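Local coordinates for uncharacterized protein (Staphylococcus aureus subsp. aureus Mu50, PDB 4QPV) that is of unknown function but belongs to the staphylococcal DUF1672 family, whose fold is built on a repeat of a kinked helix followed by three beta strands, at residues 254-259 with 285-290; 136-141 with 175-180. One frame throughout, in Å; residues are numbered along the deposited sequence.

Contact 1 of 2, residues 254-259 with 285-290; sequences IPHDLN and GVFNHE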
ATOM      1  N   ILE A 254      19.260   2.543   6.792  1.00 31.63           N
ATOM      2  CA  ILE A 254      18.027   1.964   6.253  1.00 29.88           C
ATOM      3  C   ILE A 254      17.450   0.892   7.241  1.00 35.18           C
ATOM      4  O   ILE A 254      18.103   0.599   8.257  1.00 35.12           O
ATOM      5  CB  ILE A 254      18.209   1.444   4.801  1.00 31.19           C
ATOM      6  CG1 ILE A 254      19.180   0.246   4.708  1.00 31.79           C
ATOM      7  CG2 ILE A 254      18.588   2.592   3.841  1.00 30.76           C
ATOM      8  CD1 ILE A 254      18.957  -0.616   3.355  1.00 26.58           C
ATOM      9  N   PRO A 255      16.240   0.313   6.978  1.00 32.36           N
ATOM     10  CA  PRO A 255      15.628  -0.593   7.967  1.00 33.04           C
ATOM     11  C   PRO A 255      16.246  -1.996   8.101  1.00 36.01           C
ATOM     12  O   PRO A 255      15.647  -2.999   7.703  1.00 35.15           O
ATOM     13  CB  PRO A 255      14.160  -0.669   7.520  1.00 34.14           C
ATOM     14  CG  PRO A 255      13.966   0.509   6.597  1.00 36.85           C
ATOM     15  CD  PRO A 255      15.281   0.607   5.896  1.00 32.45           C
ATOM     16  N   HIS A 256      17.387  -2.069   8.807  1.00 33.15           N
ATOM     17  CA  HIS A 256      18.028  -3.336   9.175  1.00 33.47           C
ATOM     18  C   HIS A 256      17.116  -4.173  10.085  1.00 37.91           C
ATOM     19  O   HIS A 256      17.138  -5.395   9.993  1.00 38.10           O
ATOM     20  CB  HIS A 256      19.360  -3.074   9.889  1.00 34.84           C
ATOM     21  CG  HIS A 256      20.444  -2.651   8.952  1.00 37.42           C
ATOM     22  ND1 HIS A 256      21.497  -3.495   8.638  1.00 39.75           N
ATOM     23  CD2 HIS A 256      20.598  -1.489   8.280  1.00 38.22           C
ATOM     24  CE1 HIS A 256      22.253  -2.819   7.789  1.00 38.59           C
ATOM     25  NE2 HIS A 256      21.751  -1.605   7.547  1.00 38.08           N
ATOM     26  N   ASP A 257      16.309  -3.510  10.946  1.00 34.81           N
ATOM     27  CA  ASP A 257      15.406  -4.174  11.894  1.00 36.62           C
ATOM     28  C   ASP A 257      14.078  -4.649  11.245  1.00 39.77           C
ATOM     29  O   ASP A 257      13.253  -5.241  11.942  1.00 40.04           O
ATOM     30  CB  ASP A 257      15.111  -3.255  13.105  1.00 39.02           C
ATOM     31  CG  ASP A 257      14.482  -1.906  12.770  1.00 46.62           C
ATOM     32  OD1 ASP A 257      14.201  -1.652  11.569  1.00 43.58           O
ATOM     33  OD2 ASP A 257      14.278  -1.102  13.703  1.00 53.97           O
ATOM     34  N   LEU A 258      13.859  -4.391   9.930  1.00 35.04           N
ATOM     35  CA  LEU A 258      12.656  -4.890   9.256  1.00 33.27           C
ATOM     36  C   LEU A 258      13.027  -6.026   8.310  1.00 35.62           C
ATOM     37  O   LEU A 258      14.210  -6.250   8.058  1.00 33.36           O
ATOM     38  CB  LEU A 258      11.914  -3.762   8.469  1.00 31.80           C
ATOM     39  CG  LEU A 258      11.442  -2.546   9.276  1.00 37.30           C
ATOM     40  CD1 LEU A 258      10.658  -1.572   8.391  1.00 36.61           C
ATOM     41  CD2 LEU A 258      10.594  -2.954  10.482  1.00 39.32           C
ATOM     42  N   ASN A 259      12.021  -6.742   7.779  1.00 33.79           N
ATOM     43  CA  ASN A 259      12.260  -7.736   6.722  1.00 33.61           C
ATOM     44  C   ASN A 259      12.245  -6.943   5.425  1.00 35.22           C
ATOM     45  O   ASN A 259      11.290  -6.196   5.187  1.00 34.39           O
ATOM     46  CB  ASN A 259      11.227  -8.850   6.737  1.00 34.99           C
ATOM     47  CG  ASN A 259      11.315  -9.692   7.972  1.00 48.82           C
ATOM     48  OD1 ASN A 259      12.384 -10.196   8.309  1.00 46.71           O
ATOM     49  ND2 ASN A 259      10.214  -9.808   8.705  1.00 41.25           N
ATOM     50  N   GLY A 285      16.785 -11.425  -1.148  1.00 33.51           N
ATOM     51  CA  GLY A 285      16.651 -10.988   0.237  1.00 34.36           C
ATOM     52  C   GLY A 285      17.691  -9.933   0.581  1.00 36.40           C
ATOM     53  O   GLY A 285      18.824  -9.990   0.086  1.00 35.18           O
ATOM     54  N   VAL A 286      17.292  -8.918   1.370  1.00 29.55           N
ATOM     55  CA  VAL A 286      18.218  -7.885   1.830  1.00 28.64           C
ATOM     56  C   VAL A 286      18.412  -8.118   3.346  1.00 32.84           C
ATOM     57  O   VAL A 286      19.525  -8.423   3.787  1.00 32.97           O
ATOM     58  CB  VAL A 286      17.788  -6.435   1.481  1.00 31.77           C
ATOM     59  CG1 VAL A 286      18.801  -5.421   2.022  1.00 32.00           C
ATOM     60  CG2 VAL A 286      17.592  -6.261  -0.032  1.00 30.58           C
ATOM     61  N   PHE A 287      17.313  -8.011   4.121  1.00 30.78           N
ATOM     62  CA  PHE A 287      17.306  -8.262   5.565  1.00 33.03           C
ATOM     63  C   PHE A 287      16.212  -9.252   5.891  1.00 38.89           C
ATOM     64  O   PHE A 287      15.104  -9.109   5.390  1.00 35.93           O
ATOM     65  CB  PHE A 287      17.092  -6.959   6.375  1.00 34.11           C
ATOM     66  CG  PHE A 287      18.054  -5.850   6.050  1.00 33.45           C
ATOM     67  CD1 PHE A 287      19.431  -6.036   6.185  1.00 35.48           C
ATOM     68  CD2 PHE A 287      17.588  -4.612   5.623  1.00 32.92           C
ATOM     69  CE1 PHE A 287      20.319  -5.010   5.877  1.00 35.28           C
ATOM     70  CE2 PHE A 287      18.481  -3.587   5.315  1.00 34.89           C
ATOM     71  CZ  PHE A 287      19.840  -3.794   5.446  1.00 33.35           C
ATOM     72  N   ASN A 288      16.505 -10.250   6.725  1.00 39.71           N
ATOM     73  CA  ASN A 288      15.481 -11.228   7.093  1.00 42.01           C
ATOM     74  C   ASN A 288      15.633 -11.633   8.551  1.00 47.75           C
ATOM     75  O   ASN A 288      16.747 -11.880   9.013  1.00 47.71           O
ATOM     76  CB  ASN A 288      15.505 -12.454   6.175  1.00 45.96           C
ATOM     77  CG  ASN A 288      14.213 -13.227   6.231  1.00 76.17           C
ATOM     78  OD1 ASN A 288      14.087 -14.206   6.965  1.00 72.04           O
ATOM     79  ND2 ASN A 288      13.205 -12.773   5.496  1.00 69.61           N
ATOM     80  N   HIS A 289      14.504 -11.694   9.270  1.00 45.61           N
ATOM     81  CA  HIS A 289      14.494 -11.994  10.701  1.00 47.48           C
ATOM     82  C   HIS A 289      13.684 -13.257  11.048  1.00 54.13           C
ATOM     83  O   HIS A 289      13.489 -13.529  12.234  1.00 56.43           O
ATOM     84  CB  HIS A 289      13.932 -10.771  11.463  1.00 47.21           C
ATOM     85  CG  HIS A 289      14.712  -9.516  11.215  1.00 48.64           C
ATOM     86  ND1 HIS A 289      15.850  -9.215  11.948  1.00 50.73           N
ATOM     87  CD2 HIS A 289      14.516  -8.545  10.292  1.00 47.68           C
ATOM     88  CE1 HIS A 289      16.293  -8.066  11.463  1.00 48.68           C
ATOM     89  NE2 HIS A 289      15.521  -7.626  10.463  1.00 47.30           N
ATOM     90  N   GLU A 290      13.238 -14.034  10.032  1.00 50.04           N
ATOM     91  CA  GLU A 290      12.432 -15.254  10.205  1.00 78.53           C
ATOM     92  C   GLU A 290      13.199 -16.374  10.924  1.00105.48           C
ATOM     93  O   GLU A 290      14.413 -16.495  10.787  1.00 67.48           O
ATOM     94  CB  GLU A 290      11.917 -15.771   8.855  1.00 78.84           C
ATOM     95  CG  GLU A 290      10.836 -14.902   8.228  1.00 85.97           C
ATOM     96  CD  GLU A 290      10.500 -15.211   6.779  1.00101.71           C
ATOM     97  OE1 GLU A 290      10.370 -16.407   6.431  1.00100.48           O
ATOM     98  OE2 GLU A 290      10.331 -14.249   5.997  1.00 86.99           O
TER
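Ile-254 meets Phe-287 with the outer end of its longer branch: CD1 lies 3.6 Å from Phe-287 CE2, at the edge of the ring and near its plane. Its CG1 stands between the backbone N and the carbonyl carbon (chi1 66°), and the two side chains cross at about a right angle. Pro-255, the centre of an inverse gamma turn, brings its carbonyl oxygen 3.3 Å from Phe-287 CD2 and begins the type I turn that runs to Leu-258. His-256 lies over one face of Phe-287. Its CA sits 3.8 Å from the ring centroid in a CH-pi contact, and its imidazole, tilted 35° to the phenyl plane, receives Phe-287 CZ over its centre; NE2 is hydrogen-bonded to Lys-251 O. Val-286 CG1 takes the opposite phenyl face, which leaves the ring clamped on both sides. The turn also presents carbonyls to His-289, whose NE2 donates to His-256 O (2.8 Å) in a clearly bent bond, the acceptor lying in the imidazole plane, and more weakly to Leu-258 O. At Asn-259, which begins strand 259-265, OD1 accepts from His-289 N at 2.8 Å with a C=O...N angle of 170°, while ND2 bonds weakly to Arg-218 O. Beyond it Asn-288 closes an Asx turn onto Glu-290 N, and Phe-287 and Val-286 both face Val-260 in a classic beta bulge. The two carbonyls at His-289 NE2 are consistent with a proton there, though the charge of the ring remains undecided. Phe-287, held between His-256 and Val-286, at one end and a polar grip by His-289 and Asn-259 at the other thus fasten the C-terminal tail to the turn that leads into strand 259-265.

Contact 2 of 2, residues 136-141 with 175-180; sequences EELDNL and YYLTAI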
ATOM      1  N   GLU A 136      11.832   7.551   9.790  1.00 28.83           N
ATOM      2  CA  GLU A 136      13.153   8.019   9.365  1.00 28.87           C
ATOM      3  C   GLU A 136      13.889   6.973   8.524  1.00 31.66           C
ATOM      4  O   GLU A 136      14.419   7.328   7.473  1.00 29.32           O
ATOM      5  CB  GLU A 136      14.003   8.429  10.578  1.00 31.90           C
ATOM      6  CG  GLU A 136      15.357   9.024  10.205  1.00 37.89           C
ATOM      7  CD  GLU A 136      16.117   9.716  11.323  1.00 57.69           C
ATOM      8  OE1 GLU A 136      15.645   9.690  12.483  1.00 51.64           O
ATOM      9  OE2 GLU A 136      17.189  10.293  11.034  1.00 52.27           O
ATOM     10  N   GLU A 137      13.946   5.703   9.001  1.00 30.64           N
ATOM     11  CA  GLU A 137      14.592   4.560   8.322  1.00 30.60           C
ATOM     12  C   GLU A 137      13.970   4.293   6.960  1.00 29.85           C
ATOM     13  O   GLU A 137      14.676   4.044   5.979  1.00 26.36           O
ATOM     14  CB  GLU A 137      14.371   3.283   9.157  1.00 32.98           C
ATOM     15  CG  GLU A 137      15.429   2.881  10.141  1.00 48.11           C
ATOM     16  CD  GLU A 137      15.048   1.581  10.828  1.00 65.09           C
ATOM     17  OE1 GLU A 137      13.904   1.087  10.647  1.00 45.14           O
ATOM     18  OE2 GLU A 137      15.910   1.060  11.566  1.00 68.28           O
ATOM     19  N   LEU A 138      12.630   4.281   6.919  1.00 26.70           N
ATOM     20  CA  LEU A 138      11.917   3.988   5.674  1.00 25.58           C
ATOM     21  C   LEU A 138      12.117   5.140   4.662  1.00 27.81           C
ATOM     22  O   LEU A 138      12.350   4.873   3.486  1.00 27.21           O
ATOM     23  CB  LEU A 138      10.431   3.703   5.958  1.00 25.12           C
ATOM     24  CG  LEU A 138      10.184   2.330   6.619  1.00 28.27           C
ATOM     25  CD1 LEU A 138       8.768   2.250   7.215  1.00 25.91           C
ATOM     26  CD2 LEU A 138      10.415   1.186   5.612  1.00 29.64           C
ATOM     27  N   ASP A 139      12.100   6.406   5.132  1.00 26.17           N
ATOM     28  CA  ASP A 139      12.371   7.556   4.258  1.00 26.04           C
ATOM     29  C   ASP A 139      13.816   7.488   3.729  1.00 28.84           C
ATOM     30  O   ASP A 139      14.049   7.782   2.559  1.00 26.71           O
ATOM     31  CB  ASP A 139      12.090   8.870   4.976  1.00 28.51           C
ATOM     32  CG  ASP A 139      10.610   9.123   5.276  1.00 31.16           C
ATOM     33  OD1 ASP A 139       9.740   8.386   4.713  1.00 27.37           O
ATOM     34  OD2 ASP A 139      10.310  10.110   6.001  1.00 34.26           O
ATOM     35  N   ASN A 140      14.772   7.013   4.554  1.00 27.66           N
ATOM     36  CA  ASN A 140      16.146   6.824   4.080  1.00 27.42           C
ATOM     37  C   ASN A 140      16.196   5.768   2.990  1.00 29.90           C
ATOM     38  O   ASN A 140      16.929   5.951   2.020  1.00 29.33           O
ATOM     39  CB  ASN A 140      17.088   6.437   5.195  1.00 26.53           C
ATOM     40  CG  ASN A 140      17.370   7.547   6.157  1.00 41.37           C
ATOM     41  OD1 ASN A 140      17.246   8.743   5.836  1.00 37.59           O
ATOM     42  ND2 ASN A 140      17.758   7.168   7.363  1.00 34.26           N
ATOM     43  N   LEU A 141      15.421   4.669   3.144  1.00 25.28           N
ATOM     44  CA  LEU A 141      15.363   3.624   2.119  1.00 23.82           C
ATOM     45  C   LEU A 141      14.809   4.205   0.804  1.00 25.76           C
ATOM     46  O   LEU A 141      15.361   3.921  -0.271  1.00 22.83           O
ATOM     47  CB  LEU A 141      14.518   2.408   2.579  1.00 23.70           C
ATOM     48  CG  LEU A 141      14.339   1.254   1.552  1.00 26.31           C
ATOM     49  CD1 LEU A 141      15.706   0.665   1.113  1.00 25.73           C
ATOM     50  CD2 LEU A 141      13.481   0.143   2.123  1.00 25.97           C
ATOM     51  N   TYR A 175       8.351   0.803  -3.157  1.00 22.33           N
ATOM     52  CA  TYR A 175       8.072  -0.350  -2.304  1.00 20.58           C
ATOM     53  C   TYR A 175       6.774  -0.195  -1.565  1.00 24.23           C
ATOM     54  O   TYR A 175       6.184   0.895  -1.518  1.00 21.61           O
ATOM     55  CB  TYR A 175       9.233  -0.610  -1.292  1.00 21.07           C
ATOM     56  CG  TYR A 175       9.444   0.482  -0.257  1.00 22.34           C
ATOM     57  CD1 TYR A 175       8.673   0.531   0.903  1.00 23.30           C
ATOM     58  CD2 TYR A 175      10.457   1.426  -0.411  1.00 22.37           C
ATOM     59  CE1 TYR A 175       8.883   1.515   1.871  1.00 25.32           C
ATOM     60  CE2 TYR A 175      10.696   2.397   0.565  1.00 23.43           C
ATOM     61  CZ  TYR A 175       9.888   2.454   1.691  1.00 29.32           C
ATOM     62  OH  TYR A 175      10.085   3.436   2.635  1.00 27.67           O
ATOM     63  N   TYR A 176       6.336  -1.303  -0.967  1.00 22.16           N
ATOM     64  CA  TYR A 176       5.172  -1.286  -0.095  1.00 23.23           C
ATOM     65  C   TYR A 176       5.555  -2.024   1.195  1.00 27.25           C
ATOM     66  O   TYR A 176       6.508  -2.842   1.210  1.00 25.25           O
ATOM     67  CB  TYR A 176       3.919  -1.854  -0.773  1.00 25.26           C
ATOM     68  CG  TYR A 176       4.017  -3.332  -1.080  1.00 29.48           C
ATOM     69  CD1 TYR A 176       4.659  -3.782  -2.231  1.00 31.36           C
ATOM     70  CD2 TYR A 176       3.478  -4.284  -0.213  1.00 32.35           C
ATOM     71  CE1 TYR A 176       4.773  -5.140  -2.511  1.00 32.42           C
ATOM     72  CE2 TYR A 176       3.578  -5.649  -0.487  1.00 33.91           C
ATOM     73  CZ  TYR A 176       4.218  -6.071  -1.644  1.00 41.20           C
ATOM     74  OH  TYR A 176       4.334  -7.411  -1.917  1.00 43.37           O
ATOM     75  N   LEU A 177       4.836  -1.702   2.280  1.00 24.67           N
ATOM     76  CA  LEU A 177       5.069  -2.253   3.613  1.00 25.17           C
ATOM     77  C   LEU A 177       3.819  -3.051   4.034  1.00 28.86           C
ATOM     78  O   LEU A 177       2.698  -2.598   3.783  1.00 28.36           O
ATOM     79  CB  LEU A 177       5.356  -1.052   4.559  1.00 25.86           C
ATOM     80  CG  LEU A 177       5.627  -1.280   6.051  1.00 32.12           C
ATOM     81  CD1 LEU A 177       7.011  -1.765   6.280  1.00 33.62           C
ATOM     82  CD2 LEU A 177       5.538   0.036   6.796  1.00 35.00           C
ATOM     83  N   THR A 178       4.011  -4.232   4.633  1.00 28.32           N
ATOM     84  CA  THR A 178       2.920  -5.107   5.077  0.50 29.31           C
ATOM     85  C   THR A 178       3.017  -5.304   6.592  1.00 36.04           C
ATOM     86  O   THR A 178       4.104  -5.617   7.093  1.00 38.79           O
ATOM     87  CB  THR A 178       2.962  -6.457   4.310  0.50 37.49           C
ATOM     88  OG1 THR A 178       2.994  -6.205   2.897  0.50 33.84           O
ATOM     89  CG2 THR A 178       1.773  -7.378   4.645  0.50 34.88           C
ATOM     90  N   ALA A 179       1.883  -5.165   7.288  1.00 33.30           N
ATOM     91  CA  ALA A 179       1.702  -5.330   8.726  1.00 34.55           C
ATOM     92  C   ALA A 179       0.812  -6.530   9.032  1.00 37.56           C
ATOM     93  O   ALA A 179       0.126  -7.042   8.147  1.00 36.00           O
ATOM     94  CB  ALA A 179       1.077  -4.070   9.314  1.00 35.33           C
ATOM     95  N   ILE A 180       0.809  -6.952  10.296  1.00 35.08           N
ATOM     96  CA  ILE A 180       0.002  -8.066  10.768  1.00 36.11           C
ATOM     97  C   ILE A 180      -1.449  -7.591  10.977  1.00 41.22           C
ATOM     98  O   ILE A 180      -1.665  -6.570  11.643  1.00 40.14           O
ATOM     99  CB  ILE A 180       0.627  -8.673  12.056  1.00 39.90           C
ATOM    100  CG1 ILE A 180       2.014  -9.340  11.787  1.00 40.25           C
ATOM    101  CG2 ILE A 180      -0.336  -9.614  12.828  1.00 41.59           C
ATOM    102  CD1 ILE A 180       2.067 -10.468  10.720  1.00 43.37           C
TER
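Tyr-175 reaches from its strand to helix 135-147 and touches both leucines that the helix turns toward it. From CB, where CG stands between the backbone N and the carbonyl carbon (chi1 65°), the ring passes Leu-141 on one side: Tyr-175 CD2 and CE2 meet Leu-141 CD2, the nearer approach being 3.9 Å from Tyr-175 CE2 to that methyl. This methyl lies over the ring face, offset toward the rim, in a CH-pi contact. Tyr-175 CE1 has Leu-138 CD2 at 4.1 Å. At the tip, OH lies 3.4 Å from Leu-138 CB and donates to Leu-138 O at 2.8 Å, approaching from 58° above the carbonyl plane. That oxygen also accepts from Thr-142 OG1, so two hydroxyls grip it within the buried interface. Farther along the strand, Leu-177 CD2 packs on Leu-138 CD1 at 3.9 Å, the side chains crossing at about a right angle. Val-221 of strand 220-227 touches Leu-138, Leu-141, Tyr-175 and Leu-177, joining them in one apolar layer. With segment axes 11.2 Å apart and running nearly antiparallel at 154°, this is helix-on-sheet packing, here of helix 135-147 against the mixed sheet, pinned by a tyrosine-to-helix-carbonyl bond.

The two contacts have centres 11 Å apart and follow one another along the chain, both segments of contact 2 preceding those of contact 1 in the sequence. They meet directly at helix 135-147: Pro-255 CG packs 3.7 Å from Leu-138 CD2, and Ile-254 CG2 lies 3.8 Å from Leu-141 CA. Asp-257 OD1 and Glu-137 OE1 also lie 2.9 Å apart, a close pair of carboxylates that may share a proton. Both contacts border the same mixed sheet, in which strand 220-227 lies between 175-178 and 259-265. Contact 2 seats the helix on this sheet, whereas contact 1 joins the entry to strand 259-265 with the chain's C-terminal tail, so the helix links the two within one structural unit.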